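Local coordinates for hypothetical protein EF_2215 (Enterococcus faecalis, PDB 2NN5) that is of unknown function but belongs to the AHA1 family, related to the C-terminal domain of activators of the Hsp90 ATPase, and can bind magnesium, at residues F65-F78 and F81-Y95. Numbering follows the deposited sequence. Where two conformers were deposited one is given.
Sequences FPELEIGELGVNGF and FILPDFEETMPFTDY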
# COMPACT_ATOMS: atom_id res chain seq x y z
N PHE A 65 -0.59 -6.43 -6.61
CA PHE A 65 -1.89 -6.47 -5.94
C PHE A 65 -2.87 -7.05 -6.98
O PHE A 65 -3.57 -6.31 -7.67
CB PHE A 65 -2.29 -5.08 -5.41
CG PHE A 65 -3.35 -5.11 -4.35
CD1 PHE A 65 -4.30 -6.17 -4.26
CD2 PHE A 65 -3.39 -4.12 -3.40
CE1 PHE A 65 -5.29 -6.16 -3.27
CE2 PHE A 65 -4.38 -4.09 -2.41
CZ PHE A 65 -5.32 -5.12 -2.34
N PRO A 66 -2.93 -8.40 -7.07
CA PRO A 66 -3.60 -9.09 -8.15
C PRO A 66 -5.08 -8.78 -8.34
O PRO A 66 -5.62 -8.93 -9.46
CB PRO A 66 -3.39 -10.59 -7.81
CG PRO A 66 -2.27 -10.63 -6.97
CD PRO A 66 -2.20 -9.35 -6.19
N GLU A 67 -5.73 -8.37 -7.26
CA GLU A 67 -7.18 -8.10 -7.30
C GLU A 67 -7.50 -6.74 -7.90
O GLU A 67 -8.66 -6.43 -8.20
CB GLU A 67 -7.73 -8.12 -5.88
CG GLU A 67 -7.74 -9.55 -5.28
CD GLU A 67 -6.43 -10.01 -4.72
OE1 GLU A 67 -5.47 -9.21 -4.59
OE2 GLU A 67 -6.39 -11.22 -4.36
N LEU A 68 -6.48 -5.88 -8.06
CA LEU A 68 -6.73 -4.53 -8.59
C LEU A 68 -6.58 -4.42 -10.10
O LEU A 68 -5.80 -5.14 -10.72
CB LEU A 68 -5.78 -3.51 -7.94
CG LEU A 68 -5.92 -3.35 -6.43
CD1 LEU A 68 -4.86 -2.33 -5.95
CD2 LEU A 68 -7.27 -2.79 -6.09
N GLU A 69 -7.38 -3.54 -10.70
CA GLU A 69 -7.17 -3.17 -12.10
C GLU A 69 -7.43 -1.68 -12.27
O GLU A 69 -8.05 -1.05 -11.42
CB GLU A 69 -8.03 -4.00 -13.07
CG GLU A 69 -9.49 -3.68 -12.96
CD GLU A 69 -10.38 -4.50 -13.92
OE1 GLU A 69 -10.01 -5.65 -14.23
OE2 GLU A 69 -11.44 -3.99 -14.35
N ILE A 70 -6.88 -1.12 -13.33
CA ILE A 70 -7.19 0.27 -13.67
C ILE A 70 -8.62 0.37 -14.23
O ILE A 70 -9.03 -0.41 -15.13
CB ILE A 70 -6.19 0.84 -14.71
CG1 ILE A 70 -4.75 0.72 -14.21
CG2 ILE A 70 -6.57 2.26 -15.10
CD1 ILE A 70 -4.54 1.36 -12.83
N GLY A 71 -9.35 1.36 -13.70
CA GLY A 71 -10.62 1.82 -14.27
C GLY A 71 -10.34 2.86 -15.33
O GLY A 71 -10.40 2.56 -16.53
N GLU A 72 -9.99 4.06 -14.91
CA GLU A 72 -9.56 5.13 -15.78
C GLU A 72 -8.56 5.94 -15.01
O GLU A 72 -8.51 5.86 -13.75
CB GLU A 72 -10.72 6.05 -16.20
CG GLU A 72 -11.70 5.40 -17.18
CD GLU A 72 -12.72 6.43 -17.68
OE1 GLU A 72 -13.65 6.81 -16.89
OE2 GLU A 72 -12.56 6.81 -18.84
N LEU A 73 -7.73 6.67 -15.74
CA LEU A 73 -6.76 7.57 -15.11
C LEU A 73 -7.26 9.00 -15.08
O LEU A 73 -8.37 9.26 -15.55
CB LEU A 73 -5.38 7.48 -15.82
CG LEU A 73 -4.81 6.02 -15.76
CD1 LEU A 73 -3.45 6.06 -16.47
CD2 LEU A 73 -4.62 5.49 -14.33
N GLY A 74 -6.48 9.91 -14.49
CA GLY A 74 -6.88 11.33 -14.51
C GLY A 74 -7.62 11.76 -13.23
O GLY A 74 -7.81 10.95 -12.30
N VAL A 75 -8.06 13.02 -13.21
CA VAL A 75 -8.62 13.62 -12.00
C VAL A 75 -9.96 12.96 -11.60
O VAL A 75 -10.39 13.10 -10.44
CB VAL A 75 -8.78 15.14 -12.20
CG1 VAL A 75 -9.82 15.47 -13.26
CG2 VAL A 75 -9.12 15.83 -10.87
N ASN A 76 -10.60 12.26 -12.55
CA ASN A 76 -11.82 11.50 -12.29
C ASN A 76 -11.57 10.00 -12.42
O ASN A 76 -12.50 9.21 -12.71
CB ASN A 76 -12.97 11.97 -13.22
CG ASN A 76 -13.35 13.41 -12.94
OD1 ASN A 76 -13.41 13.78 -11.81
ND2 ASN A 76 -13.55 14.21 -13.95
N GLY A 77 -10.33 9.56 -12.23
CA GLY A 77 -9.98 8.15 -12.48
C GLY A 77 -10.44 7.31 -11.30
O GLY A 77 -11.00 7.81 -10.29
N PHE A 78 -10.11 6.03 -11.41
CA PHE A 78 -10.51 5.06 -10.41
C PHE A 78 -9.77 3.74 -10.65
O PHE A 78 -9.40 3.43 -11.78
CB PHE A 78 -12.04 4.82 -10.37
CG PHE A 78 -12.63 4.25 -11.64
CD1 PHE A 78 -13.01 2.93 -11.71
CD2 PHE A 78 -12.93 5.10 -12.69
CE1 PHE A 78 -13.65 2.44 -12.82
CE2 PHE A 78 -13.55 4.61 -13.84
CZ PHE A 78 -13.88 3.26 -13.90
N PHE A 81 -11.61 -3.10 -7.72
CA PHE A 81 -11.20 -4.27 -6.93
C PHE A 81 -12.09 -5.43 -7.35
O PHE A 81 -13.31 -5.30 -7.30
CB PHE A 81 -11.34 -3.97 -5.44
CG PHE A 81 -11.01 -5.11 -4.55
CD1 PHE A 81 -9.74 -5.23 -4.01
CD2 PHE A 81 -11.99 -6.03 -4.21
CE1 PHE A 81 -9.41 -6.28 -3.19
CE2 PHE A 81 -11.68 -7.08 -3.38
CZ PHE A 81 -10.37 -7.21 -2.87
N ILE A 82 -11.48 -6.53 -7.77
CA ILE A 82 -12.26 -7.63 -8.34
C ILE A 82 -11.90 -8.93 -7.63
O ILE A 82 -10.71 -9.34 -7.56
CB ILE A 82 -11.91 -7.81 -9.84
CG1 ILE A 82 -12.07 -6.49 -10.60
CG2 ILE A 82 -12.66 -9.03 -10.41
CD1 ILE A 82 -13.43 -5.97 -10.66
N LEU A 83 -12.95 -9.61 -7.16
CA LEU A 83 -12.85 -10.99 -6.63
C LEU A 83 -13.95 -11.76 -7.31
O LEU A 83 -14.77 -11.19 -7.99
CB LEU A 83 -13.02 -10.99 -5.10
CG LEU A 83 -11.76 -10.57 -4.32
CD1 LEU A 83 -12.10 -10.43 -2.85
CD2 LEU A 83 -10.67 -11.60 -4.56
N PRO A 84 -13.94 -13.10 -7.17
CA PRO A 84 -15.03 -13.82 -7.83
C PRO A 84 -16.41 -13.38 -7.31
O PRO A 84 -17.37 -13.27 -8.09
CB PRO A 84 -14.71 -15.29 -7.52
CG PRO A 84 -13.20 -15.29 -7.28
CD PRO A 84 -12.95 -14.00 -6.55
N ASP A 85 -16.54 -13.07 -6.02
CA ASP A 85 -17.85 -12.79 -5.45
C ASP A 85 -18.12 -11.32 -5.17
O ASP A 85 -19.09 -10.97 -4.48
CB ASP A 85 -18.01 -13.56 -4.14
CG ASP A 85 -18.21 -15.04 -4.38
OD1 ASP A 85 -19.05 -15.40 -5.23
OD2 ASP A 85 -17.52 -15.82 -3.68
N PHE A 86 -17.25 -10.45 -5.70
CA PHE A 86 -17.32 -9.06 -5.31
C PHE A 86 -16.48 -8.18 -6.23
O PHE A 86 -15.30 -8.49 -6.48
CB PHE A 86 -16.81 -8.92 -3.87
CG PHE A 86 -16.82 -7.54 -3.36
CD1 PHE A 86 -18.01 -6.97 -2.90
CD2 PHE A 86 -15.64 -6.78 -3.33
CE1 PHE A 86 -18.02 -5.67 -2.42
CE2 PHE A 86 -15.64 -5.49 -2.84
CZ PHE A 86 -16.83 -4.92 -2.39
N GLU A 87 -17.09 -7.10 -6.73
CA GLU A 87 -16.34 -6.07 -7.49
C GLU A 87 -16.73 -4.73 -6.98
O GLU A 87 -17.92 -4.50 -6.72
CB GLU A 87 -16.69 -6.12 -8.95
CG GLU A 87 -16.46 -7.51 -9.53
CD GLU A 87 -16.53 -7.53 -11.04
OE1 GLU A 87 -16.76 -6.45 -11.66
OE2 GLU A 87 -16.39 -8.64 -11.61
N GLU A 88 -15.78 -3.81 -6.88
CA GLU A 88 -16.12 -2.46 -6.44
C GLU A 88 -15.22 -1.47 -7.14
O GLU A 88 -14.08 -1.79 -7.47
CB GLU A 88 -15.94 -2.32 -4.93
CG GLU A 88 -16.58 -1.11 -4.34
CD GLU A 88 -16.49 -1.11 -2.83
OE1 GLU A 88 -15.47 -1.62 -2.31
OE2 GLU A 88 -17.44 -0.61 -2.21
N THR A 89 -15.73 -0.30 -7.43
CA THR A 89 -14.83 0.74 -7.94
C THR A 89 -14.34 1.62 -6.81
O THR A 89 -15.00 1.79 -5.77
CB THR A 89 -15.43 1.66 -8.97
OG1 THR A 89 -16.45 2.43 -8.34
CG2 THR A 89 -15.96 0.88 -10.19
N MSE A 90 -13.12 2.14 -7.00
CA MSE A 90 -12.41 2.92 -5.98
C MSE A 90 -12.00 4.27 -6.59
O MSE A 90 -10.95 4.34 -7.25
CB MSE A 90 -11.18 2.14 -5.53
CG MSE A 90 -11.53 0.72 -5.05
SE MSE A 90 -9.97 -0.41 -4.81
CE MSE A 90 -10.80 -1.62 -3.52
N PRO A 91 -12.85 5.28 -6.46
CA PRO A 91 -12.51 6.54 -7.10
C PRO A 91 -11.21 7.18 -6.57
O PRO A 91 -10.90 7.12 -5.38
CB PRO A 91 -13.75 7.42 -6.82
CG PRO A 91 -14.86 6.41 -6.57
CD PRO A 91 -14.20 5.29 -5.86
N PHE A 92 -10.46 7.78 -7.48
CA PHE A 92 -9.30 8.59 -7.08
C PHE A 92 -9.81 9.84 -6.39
O PHE A 92 -10.72 10.51 -6.87
CB PHE A 92 -8.47 9.03 -8.26
CG PHE A 92 -7.81 7.89 -9.02
CD1 PHE A 92 -7.74 6.59 -8.50
CD2 PHE A 92 -7.23 8.13 -10.27
CE1 PHE A 92 -7.04 5.58 -9.18
CE2 PHE A 92 -6.58 7.13 -10.95
CZ PHE A 92 -6.50 5.82 -10.44
N THR A 93 -9.18 10.20 -5.27
CA THR A 93 -9.52 11.42 -4.59
C THR A 93 -8.47 12.49 -4.89
O THR A 93 -8.71 13.68 -4.64
CB THR A 93 -9.61 11.18 -3.05
OG1 THR A 93 -8.35 10.64 -2.59
CG2 THR A 93 -10.76 10.18 -2.72
N ASP A 94 -7.32 12.10 -5.45
CA ASP A 94 -6.33 13.07 -5.90
C ASP A 94 -5.41 12.37 -6.92
O ASP A 94 -5.19 11.15 -6.85
CB ASP A 94 -5.50 13.58 -4.74
CG ASP A 94 -5.26 15.08 -4.83
OD1 ASP A 94 -5.59 15.70 -5.89
OD2 ASP A 94 -4.80 15.63 -3.84
N TYR A 95 -4.87 13.14 -7.85
CA TYR A 95 -4.13 12.57 -8.96
C TYR A 95 -3.16 13.60 -9.52
O TYR A 95 -3.60 14.66 -9.95
CB TYR A 95 -5.10 12.15 -10.08
CG TYR A 95 -4.43 11.44 -11.23
CD1 TYR A 95 -4.34 10.03 -11.27
CD2 TYR A 95 -3.93 12.16 -12.32
CE1 TYR A 95 -3.73 9.37 -12.37
CE2 TYR A 95 -3.32 11.50 -13.39
CZ TYR A 95 -3.25 10.12 -13.42
OH TYR A 95 -2.66 9.46 -14.46
O HOH W 1 -10.49 13.09 -7.37
O HOH W 2 -12.32 10.09 -9.27
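Phe92 and Tyr95 meet the turn at 74-77, and Glu67 and Leu68 meet Phe81 and Ile82, in an antiparallel sheet contact at the edge formed by strand 68-72. At one end Ile82 N donates to Glu67 O at 2.9 Å; beside it Leu68 and Phe81 form a non-hydrogen-bonded pair. In Phe81, CG anti to the backbone N (chi1 177°) brings the ring alongside Glu67, with Phe81 CE1 3.7 Å from Glu67 CB, while Leu68 CD2 reaches the edge of that ring. Leu68 CD2 also lies 3.8 Å from SE of Met90, here selenomethionine, in the conformer given. Strands 68-72, 78-83 and 86-96, consecutive in the chain and adjacent in the sheet, form an antiparallel meander at its margin; the whole fold is consistent with the helix-grip architecture of the SRPBCC superfamily. Within the hairpin of strands 68-72 and 78-83, Phe78 O accepts from both Gly71 N and Glu72 N, the signature of a classic beta bulge. At the other end the Phe92 ring lies flat on the backbone, with Phe78 N 3.5 Å above its centre, and Trp79 meets it edge-to-face. Phe92 N donates almost straight to Gly77 O (170°), although it approaches from above the carbonyl plane. Water 2 joins Gly77 O to Phe92 O, which also accepts from water 1. Gly74 CA stands 3.8 Å from the Tyr95 ring centroid, 14° off the normal, a CH-pi contact.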